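Local coordinates for peptidoglycan synthetase penicillin-binding protein 3 (Bifidobacterium adolescentis, PDB 4YE5) that probably binds penicillin and, as in other transpeptidase-family penicillin-binding proteins, probably cross-links peptidoglycan strands in cell-wall synthesis at the membrane, at residues K29-I35 with L144-R148; T218-Q224 with D254-A259; T310-T314 with V326-N330; D479-M483 with V552-R558. One frame throughout, in Å; residues are numbered along the deposited sequence.

Contact 1 of 4, residues K29-I35 with L144-R148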
loop_
_atom_site.group_PDB
_atom_site.type_symbol
_atom_site.label_atom_id
_atom_site.label_comp_id
_atom_site.label_asym_id
_atom_site.label_seq_id
_atom_site.Cartn_x
_atom_site.Cartn_y
_atom_site.Cartn_z
ATOM N N LYS A 29 -23.779 14.689 -4.902
ATOM C CA LYS A 29 -22.605 13.814 -4.888
ATOM C C LYS A 29 -21.818 13.928 -3.582
ATOM O O LYS A 29 -21.510 15.027 -3.138
ATOM C CB LYS A 29 -21.703 14.080 -6.093
ATOM C CG LYS A 29 -20.393 13.301 -5.991
ATOM C CD LYS A 29 -19.809 12.927 -7.343
ATOM C CE LYS A 29 -18.687 11.906 -7.165
ATOM N NZ LYS A 29 -18.572 11.062 -8.389
ATOM N N ALA A 30 -21.523 12.786 -2.955
ATOM C CA ALA A 30 -20.651 12.758 -1.782
ATOM C C ALA A 30 -19.241 13.232 -2.153
ATOM O O ALA A 30 -18.739 12.906 -3.230
ATOM C CB ALA A 30 -20.586 11.331 -1.193
ATOM N N ARG A 31 -18.611 14.001 -1.264
ATOM C CA ARG A 31 -17.222 14.427 -1.474
ATOM C C ARG A 31 -16.249 13.343 -1.007
ATOM O O ARG A 31 -16.442 12.711 0.042
ATOM C CB ARG A 31 -16.934 15.733 -0.735
ATOM C CG ARG A 31 -17.934 16.855 -1.078
ATOM C CD ARG A 31 -17.766 18.062 -0.157
ATOM N NE ARG A 31 -16.400 18.580 -0.189
ATOM C CZ ARG A 31 -15.858 19.331 0.767
ATOM N NH1 ARG A 31 -16.571 19.658 1.840
ATOM N NH2 ARG A 31 -14.603 19.754 0.651
ATOM N N ARG A 32 -15.205 13.132 -1.792
ATOM C CA ARG A 32 -14.247 12.078 -1.493
ATOM C C ARG A 32 -13.413 12.389 -0.250
ATOM O O ARG A 32 -12.952 13.511 -0.065
ATOM C CB ARG A 32 -13.345 11.845 -2.701
ATOM C CG ARG A 32 -12.529 10.554 -2.602
ATOM C CD ARG A 32 -11.830 10.251 -3.914
ATOM N NE ARG A 32 -11.133 8.968 -3.839
ATOM C CZ ARG A 32 -11.727 7.798 -4.009
ATOM N NH1 ARG A 32 -13.043 7.744 -4.254
ATOM N NH2 ARG A 32 -11.006 6.677 -3.924
ATOM N N GLY A 33 -13.224 11.388 0.605
ATOM C CA GLY A 33 -12.388 11.543 1.781
ATOM C C GLY A 33 -10.905 11.689 1.471
ATOM O O GLY A 33 -10.465 11.491 0.338
ATOM N N LYS A 34 -10.138 12.071 2.483
ATOM C CA LYS A 34 -8.697 12.243 2.324
ATOM C C LYS A 34 -7.929 10.950 2.612
ATOM O O LYS A 34 -8.438 10.025 3.263
ATOM C CB LYS A 34 -8.155 13.344 3.250
ATOM C CG LYS A 34 -8.941 14.653 3.289
ATOM C CD LYS A 34 -8.193 15.684 4.143
ATOM C CE LYS A 34 -9.128 16.532 5.011
ATOM N NZ LYS A 34 -10.272 17.139 4.270
ATOM N N ILE A 35 -6.703 10.901 2.116
ATOM C CA ILE A 35 -5.737 9.899 2.551
ATOM C C ILE A 35 -4.623 10.639 3.272
ATOM O O ILE A 35 -4.122 11.656 2.782
ATOM C CB ILE A 35 -5.152 9.100 1.376
ATOM C CG1 ILE A 35 -6.267 8.332 0.654
ATOM C CG2 ILE A 35 -4.057 8.113 1.905
ATOM C CD1 ILE A 35 -5.905 7.850 -0.757
ATOM N N LEU A 144 -20.589 18.342 -8.607
ATOM C CA LEU A 144 -19.304 18.363 -7.909
ATOM C C LEU A 144 -18.165 17.851 -8.798
ATOM O O LEU A 144 -18.282 16.794 -9.408
ATOM C CB LEU A 144 -19.398 17.521 -6.637
ATOM C CG LEU A 144 -18.089 17.293 -5.885
ATOM C CD1 LEU A 144 -17.631 18.581 -5.227
ATOM C CD2 LEU A 144 -18.247 16.166 -4.849
ATOM N N SER A 145 -17.078 18.613 -8.885
ATOM C CA SER A 145 -15.951 18.229 -9.732
ATOM C C SER A 145 -15.132 17.169 -8.999
ATOM O O SER A 145 -15.225 17.035 -7.773
ATOM C CB SER A 145 -15.035 19.419 -10.043
ATOM O OG SER A 145 -13.696 19.067 -9.633
ATOM N N ASN A 146 -14.306 16.431 -9.730
ATOM C CA ASN A 146 -13.588 15.318 -9.093
ATOM C C ASN A 146 -12.081 15.431 -9.106
ATOM O O ASN A 146 -11.372 14.419 -8.965
ATOM C CB ASN A 146 -14.004 13.983 -9.698
ATOM C CG ASN A 146 -15.467 13.691 -9.479
ATOM O OD1 ASN A 146 -15.888 13.367 -8.368
ATOM N ND2 ASN A 146 -16.256 13.816 -10.536
ATOM N N GLU A 147 -11.586 16.653 -9.259
ATOM C CA GLU A 147 -10.150 16.881 -9.215
ATOM C C GLU A 147 -9.544 16.331 -7.914
ATOM O O GLU A 147 -10.049 16.600 -6.821
ATOM C CB GLU A 147 -9.824 18.367 -9.361
ATOM C CG GLU A 147 -8.309 18.624 -9.490
ATOM C CD GLU A 147 -7.973 20.089 -9.759
ATOM O OE1 GLU A 147 -8.712 20.981 -9.281
ATOM O OE2 GLU A 147 -6.963 20.344 -10.448
ATOM N N ARG A 148 -8.465 15.561 -8.041
ATOM C CA ARG A 148 -7.810 14.923 -6.893
ATOM C C ARG A 148 -6.355 15.389 -6.848
ATOM O O ARG A 148 -5.623 15.240 -7.827
ATOM C CB ARG A 148 -7.858 13.397 -7.059
ATOM C CG ARG A 148 -7.404 12.556 -5.841
ATOM C CD ARG A 148 -8.455 12.544 -4.754
ATOM N NE ARG A 148 -8.265 11.505 -3.734
ATOM C CZ ARG A 148 -8.795 11.560 -2.513
ATOM N NH1 ARG A 148 -9.528 12.613 -2.158
ATOM N NH2 ARG A 148 -8.602 10.570 -1.639
HETATM O O HOH W 1 -23.047 17.129 -7.057
#
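Arg-148 grips the carbonyl of Gly-33 end-on with two nitrogens: NH1 and NH2 each lie 2.9 Å from Gly-33 O, and that oxygen sits close to the guanidinium plane. Because one acceptor is shared, both bonds are bent, with N-H...O angles near 142°. The Arg-148 chain leaves with CG anti to the backbone N and then bends at chi2 (75°), which swings its flat end across to the 29-35 segment. Arg-32 CD rests over the centre of one face of this guanidinium, 3.6 Å from Arg-148 CZ, and the two guanidinium planes stand almost perpendicular, 81° apart. Toward the start of both segments, the CD2 methyl of Leu-144 packs between the aliphatic parts of two basic residues, 3.8 Å from Lys-29 CG and equally close to Arg-31 CG. The extended Lys-29 chain carries its CE past Asn-146 OD1, while its ammonium bonds to Asp-166 O. In the second shell Glu-174 makes salt bridges to both Arg-32 and Arg-148, and Ser-46 on strand 42-46 bonds to Arg-148 NH1. The contact thus joins the loops that lead into strands 35-36 and 148-149, which flank strand 42-46 in one mixed beta-sheet. Long basic side chains suit it, with methylenes for packing and charged ends for bonding; Glu-174, bridged to both, probably lets the two guanidinium groups lie this close.

Contact 2 of 4, residues T218-Q224 with D254-A259; sequences TIDRDVQ and DILALA
Thr-218 OG1 donates to Ile-255 O at 2.6 Å, the shortest polar bond between the turn that precedes helix 221-238 and strand 255-260, the edge strand of the five-stranded antiparallel sheet; the same hydroxyl is also hydrogen-bonded with Arg-428 O. Here Leu-256 and Ala-257 both face Val-247 in a classic beta bulge, and the strand turns a corner. Threonine fits because its hydroxyl, held between backbone N and carbonyl carbon (chi1 59°), reaches the strand while CG2 packs 3.7 Å from Asp-254 CG. The carboxylate of Asp-254 in turn pairs with Arg-428. At the bulge Leu-256 O accepts from Asp-220 N at 3.0 Å, with an N-H...O angle of 165°. Asp-220 is also the helix N-cap: its OD1 receives Val-223 N on the anti side, so this one residue ties the helix start to the strand. Between the polar bonds, Val-223 CG1 meets Ala-257 CB at 3.8 Å, and Ile-219 CD1 lies 4.0 Å from Ile-255 CG2; alanine's small methyl lets the helix come close. Gln-224, bent at chi2, serves both backbone polar groups of Leu-258. Its OE1 takes Leu-258 N at 2.9 Å on an in-plane lone pair, whereas NE2 reaches Leu-258 O at 3.0 Å from above the carbonyl plane.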
loop_
_atom_site.group_PDB
_atom_site.type_symbol
_atom_site.label_atom_id
_atom_site.label_comp_id
_atom_site.label_asym_id
_atom_site.label_seq_id
_atom_site.Cartn_x
_atom_site.Cartn_y
_atom_site.Cartn_z
ATOM N N THR A 218 -0.524 3.491 7.910
ATOM C CA THR A 218 0.593 3.278 8.825
ATOM C C THR A 218 1.899 3.859 8.249
ATOM O O THR A 218 2.885 4.012 8.974
ATOM C CB THR A 218 0.816 1.792 9.077
ATOM O OG1 THR A 218 1.093 1.152 7.829
ATOM C CG2 THR A 218 -0.442 1.144 9.740
ATOM N N ILE A 219 1.900 4.155 6.949
ATOM C CA ILE A 219 3.082 4.710 6.288
ATOM C C ILE A 219 3.450 6.054 6.909
ATOM O O ILE A 219 2.586 6.898 7.131
ATOM C CB ILE A 219 2.838 4.944 4.778
ATOM C CG1 ILE A 219 2.482 3.640 4.063
ATOM C CG2 ILE A 219 4.054 5.638 4.115
ATOM C CD1 ILE A 219 3.667 2.663 3.895
ATOM N N ASP A 220 4.736 6.242 7.180
ATOM C CA ASP A 220 5.266 7.529 7.643
ATOM C C ASP A 220 5.932 8.225 6.465
ATOM O O ASP A 220 6.841 7.673 5.854
ATOM C CB ASP A 220 6.325 7.309 8.726
ATOM C CG ASP A 220 6.863 8.615 9.295
ATOM O OD1 ASP A 220 7.725 9.233 8.635
ATOM O OD2 ASP A 220 6.420 9.023 10.395
ATOM N N ARG A 221 5.487 9.449 6.191
ATOM C CA ARG A 221 5.915 10.240 5.033
ATOM C C ARG A 221 7.432 10.404 5.028
ATOM O O ARG A 221 8.061 10.296 3.985
ATOM C CB ARG A 221 5.240 11.628 5.103
ATOM C CG ARG A 221 5.040 12.373 3.799
ATOM C CD ARG A 221 4.347 13.743 4.030
ATOM N NE ARG A 221 5.126 14.538 4.961
ATOM C CZ ARG A 221 5.965 15.509 4.612
ATOM N NH1 ARG A 221 6.090 15.879 3.348
ATOM N NH2 ARG A 221 6.653 16.138 5.547
ATOM N N ASP A 222 8.020 10.656 6.196
ATOM C CA ASP A 222 9.474 10.853 6.300
ATOM C C ASP A 222 10.265 9.563 6.080
ATOM O O ASP A 222 11.309 9.570 5.420
ATOM C CB ASP A 222 9.847 11.495 7.644
ATOM C CG ASP A 222 9.072 12.798 7.901
ATOM O OD1 ASP A 222 9.297 13.783 7.157
ATOM O OD2 ASP A 222 8.219 12.830 8.826
ATOM N N VAL A 223 9.793 8.450 6.626
ATOM C CA VAL A 223 10.485 7.177 6.363
ATOM C C VAL A 223 10.323 6.773 4.889
ATOM O O VAL A 223 11.262 6.288 4.251
ATOM C CB VAL A 223 9.961 6.049 7.274
ATOM C CG1 VAL A 223 10.663 4.718 6.963
ATOM C CG2 VAL A 223 10.143 6.439 8.782
ATOM N N GLN A 224 9.121 6.957 4.354
ATOM C CA GLN A 224 8.862 6.610 2.958
ATOM C C GLN A 224 9.747 7.448 2.038
ATOM O O GLN A 224 10.363 6.938 1.104
ATOM C CB GLN A 224 7.379 6.852 2.607
ATOM C CG GLN A 224 7.032 6.461 1.149
ATOM C CD GLN A 224 6.893 4.947 0.944
ATOM O OE1 GLN A 224 6.612 4.202 1.875
ATOM N NE2 GLN A 224 7.032 4.509 -0.296
ATOM N N ASP A 254 2.879 -3.184 11.629
ATOM C CA ASP A 254 2.571 -1.998 10.820
ATOM C C ASP A 254 3.642 -1.699 9.796
ATOM O O ASP A 254 4.834 -1.817 10.082
ATOM C CB ASP A 254 2.422 -0.760 11.691
ATOM C CG ASP A 254 1.130 -0.745 12.467
ATOM O OD1 ASP A 254 0.288 -1.642 12.233
ATOM O OD2 ASP A 254 0.955 0.180 13.292
ATOM N N ILE A 255 3.207 -1.273 8.612
ATOM C CA ILE A 255 4.128 -0.988 7.512
ATOM C C ILE A 255 4.480 0.496 7.469
ATOM O O ILE A 255 3.629 1.326 7.206
ATOM C CB ILE A 255 3.516 -1.425 6.164
ATOM C CG1 ILE A 255 3.197 -2.934 6.234
ATOM C CG2 ILE A 255 4.464 -1.069 4.998
ATOM C CD1 ILE A 255 2.562 -3.496 4.981
ATOM N N LEU A 256 5.737 0.830 7.747
ATOM C CA LEU A 256 6.127 2.234 7.840
ATOM C C LEU A 256 6.592 2.790 6.511
ATOM O O LEU A 256 6.584 4.012 6.319
ATOM C CB LEU A 256 7.263 2.389 8.847
ATOM C CG LEU A 256 6.907 2.704 10.304
ATOM C CD1 LEU A 256 5.517 2.242 10.726
ATOM C CD2 LEU A 256 7.935 2.048 11.162
ATOM N N ALA A 257 7.053 1.901 5.625
ATOM C CA ALA A 257 7.434 2.276 4.263
ATOM C C ALA A 257 7.361 1.064 3.358
ATOM O O ALA A 257 7.687 -0.050 3.773
ATOM C CB ALA A 257 8.864 2.891 4.211
ATOM N N LEU A 258 6.957 1.296 2.109
ATOM C CA LEU A 258 6.913 0.247 1.098
ATOM C C LEU A 258 7.216 0.932 -0.213
ATOM O O LEU A 258 6.366 1.653 -0.756
ATOM C CB LEU A 258 5.527 -0.407 1.053
ATOM C CG LEU A 258 5.299 -1.571 0.077
ATOM C CD1 LEU A 258 6.335 -2.695 0.345
ATOM C CD2 LEU A 258 3.870 -2.127 0.215
ATOM N N ALA A 259 8.425 0.727 -0.715
ATOM C CA ALA A 259 8.984 1.646 -1.708
ATOM C C ALA A 259 9.607 0.925 -2.885
ATOM O O ALA A 259 10.066 -0.216 -2.752
ATOM C CB ALA A 259 10.040 2.535 -1.035
#

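Contact 3 of 4, residues T310-T314 with V326-N330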
loop_
_atom_site.group_PDB
_atom_site.type_symbol
_atom_site.label_atom_id
_atom_site.label_comp_id
_atom_site.label_asym_id
_atom_site.label_seq_id
_atom_site.Cartn_x
_atom_site.Cartn_y
_atom_site.Cartn_z
ATOM N N THR A 310 30.088 -31.969 9.645
ATOM C CA THR A 310 31.161 -31.890 8.666
ATOM C C THR A 310 30.518 -31.685 7.308
ATOM O O THR A 310 29.785 -32.543 6.818
ATOM C CB THR A 310 31.997 -33.181 8.643
ATOM O OG1 THR A 310 32.558 -33.398 9.943
ATOM C CG2 THR A 310 33.125 -33.070 7.617
ATOM N N VAL A 311 30.780 -30.540 6.702
ATOM C CA VAL A 311 30.051 -30.141 5.509
ATOM C C VAL A 311 31.007 -30.071 4.331
ATOM O O VAL A 311 31.799 -29.140 4.234
ATOM C CB VAL A 311 29.352 -28.763 5.718
ATOM C CG1 VAL A 311 28.394 -28.462 4.580
ATOM C CG2 VAL A 311 28.606 -28.747 7.039
ATOM N N PRO A 312 30.944 -31.070 3.440
ATOM C CA PRO A 312 31.801 -31.122 2.249
ATOM C C PRO A 312 31.266 -30.133 1.234
ATOM O O PRO A 312 30.191 -29.578 1.472
ATOM C CB PRO A 312 31.623 -32.563 1.759
ATOM C CG PRO A 312 30.244 -32.925 2.180
ATOM C CD PRO A 312 29.974 -32.178 3.477
ATOM N N ASN A 313 31.962 -29.877 0.133
ATOM C CA ASN A 313 31.422 -28.855 -0.764
ATOM C C ASN A 313 30.380 -29.387 -1.741
ATOM O O ASN A 313 29.739 -28.625 -2.448
ATOM C CB ASN A 313 32.510 -28.041 -1.471
ATOM C CG ASN A 313 32.920 -28.638 -2.795
ATOM O OD1 ASN A 313 32.790 -28.001 -3.833
ATOM N ND2 ASN A 313 33.413 -29.867 -2.767
ATOM N N THR A 314 30.205 -30.700 -1.787
ATOM C CA THR A 314 29.067 -31.244 -2.511
ATOM C C THR A 314 28.486 -32.394 -1.728
ATOM O O THR A 314 29.166 -32.991 -0.911
ATOM C CB THR A 314 29.439 -31.783 -3.905
ATOM O OG1 THR A 314 30.142 -33.026 -3.758
ATOM C CG2 THR A 314 30.283 -30.778 -4.679
ATOM N N VAL A 326 30.248 -21.618 -3.443
ATOM C CA VAL A 326 31.696 -21.523 -3.418
ATOM C C VAL A 326 32.317 -22.894 -3.140
ATOM O O VAL A 326 31.769 -23.682 -2.369
ATOM C CB VAL A 326 32.131 -20.539 -2.310
ATOM C CG1 VAL A 326 33.635 -20.584 -2.085
ATOM C CG2 VAL A 326 31.677 -19.124 -2.655
ATOM N N ASP A 327 33.445 -23.183 -3.779
ATOM C CA ASP A 327 34.248 -24.351 -3.419
ATOM C C ASP A 327 34.840 -24.180 -2.027
ATOM O O ASP A 327 35.542 -23.208 -1.754
ATOM C CB ASP A 327 35.383 -24.548 -4.420
ATOM C CG ASP A 327 34.929 -25.221 -5.696
ATOM O OD1 ASP A 327 34.072 -26.127 -5.625
ATOM O OD2 ASP A 327 35.437 -24.845 -6.774
ATOM N N HIS A 328 34.538 -25.112 -1.135
ATOM C CA HIS A 328 35.246 -25.191 0.136
ATOM C C HIS A 328 35.632 -26.645 0.367
ATOM O O HIS A 328 35.325 -27.498 -0.456
ATOM C CB HIS A 328 34.408 -24.621 1.292
ATOM C CG HIS A 328 33.011 -25.153 1.357
ATOM N ND1 HIS A 328 32.712 -26.411 1.835
ATOM C CD2 HIS A 328 31.826 -24.594 1.010
ATOM C CE1 HIS A 328 31.407 -26.605 1.776
ATOM N NE2 HIS A 328 30.845 -25.515 1.284
ATOM N N GLY A 329 36.321 -26.929 1.465
ATOM C CA GLY A 329 36.676 -28.298 1.792
ATOM C C GLY A 329 35.632 -28.886 2.725
ATOM O O GLY A 329 34.485 -28.441 2.732
ATOM N N ASN A 330 36.021 -29.885 3.507
ATOM C CA ASN A 330 35.150 -30.440 4.537
ATOM C C ASN A 330 35.112 -29.550 5.783
ATOM O O ASN A 330 35.943 -29.688 6.678
ATOM C CB ASN A 330 35.599 -31.852 4.906
ATOM C CG ASN A 330 35.352 -32.850 3.797
ATOM O OD1 ASN A 330 34.892 -32.489 2.712
ATOM N ND2 ASN A 330 35.667 -34.113 4.057
#
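The 310-314 and 326-330 segments run roughly antiparallel, their end-to-end directions 159° apart, and come closest where the CA atoms of Pro-312 and Asn-330 stand 4.1 Å apart. His-328 is the centre of the side-chain packing. Its CG lies between the backbone N and the carbonyl carbon (chi1 50°), a torsion that turns the ring in toward the other segment. Asn-313 CB sits over one face in a CH-pi contact, 3.8 Å from the ring centroid and displaced toward the rim. The ring edge faces backbone oxygens: His-328 CE1 comes 3.2 Å from Pro-312 O, and Val-311 O also lies near the ring plane. Two polar bonds fix the ring's rotation. His-328 ND1 donates to Gly-329 O at 2.8 Å, almost straight at 174° and in the planes of both ring and carbonyl, while NE2 pairs with Asp-324. Histidine suits this place because it offers a flat face for packing and a nitrogen for each of these partners. Trp-333 adds an edge-to-face ring contact. Beyond the histidine, Asn-330 OD1 lies 3.4 Å from Pro-312 CB, and Asn-330 CB meets the methyl of Thr-310, whose CG2 is 3.9 Å away. Proline has no N-H to offer a neighbouring strand, consistent with regular pairing giving way here to side-chain contacts. On its inner side Val-311 is buried against Val-345 of helix 344-350. The two segments continue past the end of a two-stranded antiparallel sheet, strands 308-311 and 331-334, where Val-311 still bonds to Glu-331 through the backbone, at the surface of the transpeptidase domain.

Contact 4 of 4, residues D479-M483 with V552-R558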
loop_
_atom_site.group_PDB
_atom_site.type_symbol
_atom_site.label_atom_id
_atom_site.label_comp_id
_atom_site.label_asym_id
_atom_site.label_seq_id
_atom_site.Cartn_x
_atom_site.Cartn_y
_atom_site.Cartn_z
ATOM N N ASP A 479 26.533 1.924 12.825
ATOM C CA ASP A 479 27.387 2.183 13.984
ATOM C C ASP A 479 26.575 2.290 15.276
ATOM O O ASP A 479 25.602 3.044 15.341
ATOM C CB ASP A 479 28.209 3.454 13.793
ATOM C CG ASP A 479 29.197 3.675 14.931
ATOM O OD1 ASP A 479 29.890 2.702 15.289
ATOM O OD2 ASP A 479 29.272 4.803 15.475
ATOM N N GLY A 480 26.960 1.502 16.273
ATOM C CA GLY A 480 26.285 1.496 17.559
ATOM C C GLY A 480 25.183 0.450 17.679
ATOM O O GLY A 480 24.606 0.275 18.744
ATOM N N TYR A 481 24.869 -0.262 16.600
ATOM C CA TYR A 481 23.718 -1.166 16.671
ATOM C C TYR A 481 24.013 -2.573 16.190
ATOM O O TYR A 481 24.641 -2.769 15.145
ATOM C CB TYR A 481 22.534 -0.580 15.883
ATOM C CG TYR A 481 22.100 0.782 16.416
ATOM C CD1 TYR A 481 22.703 1.953 15.964
ATOM C CD2 TYR A 481 21.109 0.888 17.378
ATOM C CE1 TYR A 481 22.326 3.194 16.458
ATOM C CE2 TYR A 481 20.724 2.134 17.875
ATOM C CZ TYR A 481 21.337 3.277 17.414
ATOM O OH TYR A 481 20.949 4.515 17.902
ATOM N N ARG A 482 23.531 -3.552 16.941
ATOM C CA ARG A 482 23.627 -4.952 16.523
ATOM C C ARG A 482 22.522 -5.271 15.527
ATOM O O ARG A 482 21.404 -4.798 15.698
ATOM C CB ARG A 482 23.530 -5.856 17.752
ATOM C CG ARG A 482 24.741 -5.713 18.674
ATOM C CD ARG A 482 24.508 -6.300 20.061
ATOM N NE ARG A 482 24.009 -7.672 20.036
ATOM C CZ ARG A 482 23.578 -8.315 21.120
ATOM N NH1 ARG A 482 23.607 -7.715 22.310
ATOM N NH2 ARG A 482 23.132 -9.557 21.025
HETATM N N MSE A 483 22.837 -6.060 14.491
HETATM C CA MSE A 483 21.851 -6.475 13.487
HETATM C C MSE A 483 21.764 -7.985 13.414
HETATM O O MSE A 483 22.757 -8.681 13.606
HETATM C CB MSE A 483 22.237 -5.971 12.078
HETATM C CG MSE A 483 22.012 -4.462 11.855
HETATM SE SE MSE A 483 22.496 -3.881 10.043
HETATM C CE MSE A 483 24.380 -3.890 10.256
ATOM N N VAL A 552 16.729 5.579 18.785
ATOM C CA VAL A 552 16.785 4.245 19.381
ATOM C C VAL A 552 18.054 4.136 20.234
ATOM O O VAL A 552 19.140 4.484 19.772
ATOM C CB VAL A 552 16.762 3.152 18.280
ATOM C CG1 VAL A 552 16.738 1.742 18.904
ATOM C CG2 VAL A 552 15.541 3.361 17.337
ATOM N N PRO A 553 17.922 3.663 21.486
ATOM C CA PRO A 553 19.124 3.498 22.307
ATOM C C PRO A 553 20.115 2.522 21.672
ATOM O O PRO A 553 19.691 1.504 21.118
ATOM C CB PRO A 553 18.581 2.912 23.620
ATOM C CG PRO A 553 17.141 3.280 23.651
ATOM C CD PRO A 553 16.703 3.248 22.205
ATOM N N ALA A 554 21.406 2.844 21.745
ATOM C CA ALA A 554 22.465 1.986 21.222
ATOM C C ALA A 554 22.416 0.574 21.812
ATOM O O ALA A 554 21.975 0.376 22.941
ATOM C CB ALA A 554 23.822 2.629 21.473
ATOM N N SER A 555 22.874 -0.411 21.047
ATOM C CA SER A 555 22.894 -1.792 21.529
ATOM C C SER A 555 23.840 -1.986 22.703
ATOM O O SER A 555 24.808 -1.252 22.859
ATOM C CB SER A 555 23.309 -2.740 20.398
ATOM O OG SER A 555 22.303 -2.812 19.390
ATOM N N SER A 556 23.559 -3.001 23.512
ATOM C CA SER A 556 24.497 -3.497 24.510
ATOM C C SER A 556 25.447 -4.518 23.877
ATOM O O SER A 556 25.140 -5.089 22.828
ATOM C CB SER A 556 23.732 -4.142 25.671
ATOM O OG SER A 556 22.965 -3.175 26.375
ATOM N N PRO A 557 26.614 -4.745 24.502
ATOM C CA PRO A 557 27.557 -5.721 23.947
ATOM C C PRO A 557 26.939 -7.115 23.806
ATOM O O PRO A 557 26.157 -7.549 24.658
ATOM C CB PRO A 557 28.684 -5.746 24.994
ATOM C CG PRO A 557 28.651 -4.378 25.616
ATOM C CD PRO A 557 27.181 -4.017 25.656
ATOM N N ARG A 558 27.270 -7.798 22.717
ATOM C CA ARG A 558 26.863 -9.186 22.515
ATOM C C ARG A 558 27.659 -10.138 23.428
ATOM O O ARG A 558 28.884 -10.168 23.372
ATOM C CB ARG A 558 27.060 -9.570 21.042
ATOM C CG ARG A 558 26.439 -10.912 20.668
ATOM C CD ARG A 558 26.706 -11.296 19.200
ATOM N NE ARG A 558 25.930 -12.481 18.854
ATOM C CZ ARG A 558 26.186 -13.293 17.837
ATOM N NH1 ARG A 558 27.210 -13.056 17.026
ATOM N NH2 ARG A 558 25.408 -14.351 17.638
HETATM O O HOH W 2 26.463 -0.174 20.994
#
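The guanidinium of Arg-482 has Arg-558 CA over one face, 3.6 Å above its plane and offset toward the rim, and Ser-556 O at its edge. The Tyr-481 ring likewise meets Val-552 O at its edge, in plane, where OH donates at 2.6 Å. These groups fasten the chain after helix 535-549 across the loop leading into strand 484-492, the edge strand of the transpeptidase domain's antiparallel sheet. Tyrosine suits its place by combining that hydroxyl with a ring carbon, CE2, 4.1 Å from Val-552 CB; Met-547 of helix 535-549 touches both residues. The backbones also join: Ser-555 N donates to Gly-480 O at 3.0 Å, and a water bridges the same oxygen to Ser-555 O. Gly-480 has positive phi (93°), where a CB would press on the preceding carbonyl. A bend at chi3 (52°) turns the Arg-482 guanidinium along the tail, and NH1 reaches Ser-556 O at 3.1 Å, approaching from above the carbonyl plane. Arg-482 NE forms a salt bridge to Glu-466, which also makes a long, weak ion pair with Arg-558; Arg-558 bonds to Ser-467. Serine serves as a compact two-way link: Ser-555 OG bonds to Asp-513 and accepts from Arg-482 N at 2.8 Å, the N-H...O angle being 176°.

In the fold
Contact 2 is the buried one, about 9 Å from the chain's centre to its own, and ties a helix start to an edge strand by one backbone bond, a threonine hydroxyl, a glutamine amide and apolar side chains. Contacts 3 and 4 lie at the surface, and contact 1 is partly buried. Contacts 2 and 4 hold the two outermost strands of the same five-stranded sheet, 255-260 and the approach to 484-492, and both touch helix 535-549. Contacts 1 and 4, centres about 47 Å apart, each bring two arginines together near one glutamate, with one arginine of each pair bonded to a backbone carbonyl, though in contact 4 the second glutamate pairing is long and weak; contact 3 relies on a histidine ring.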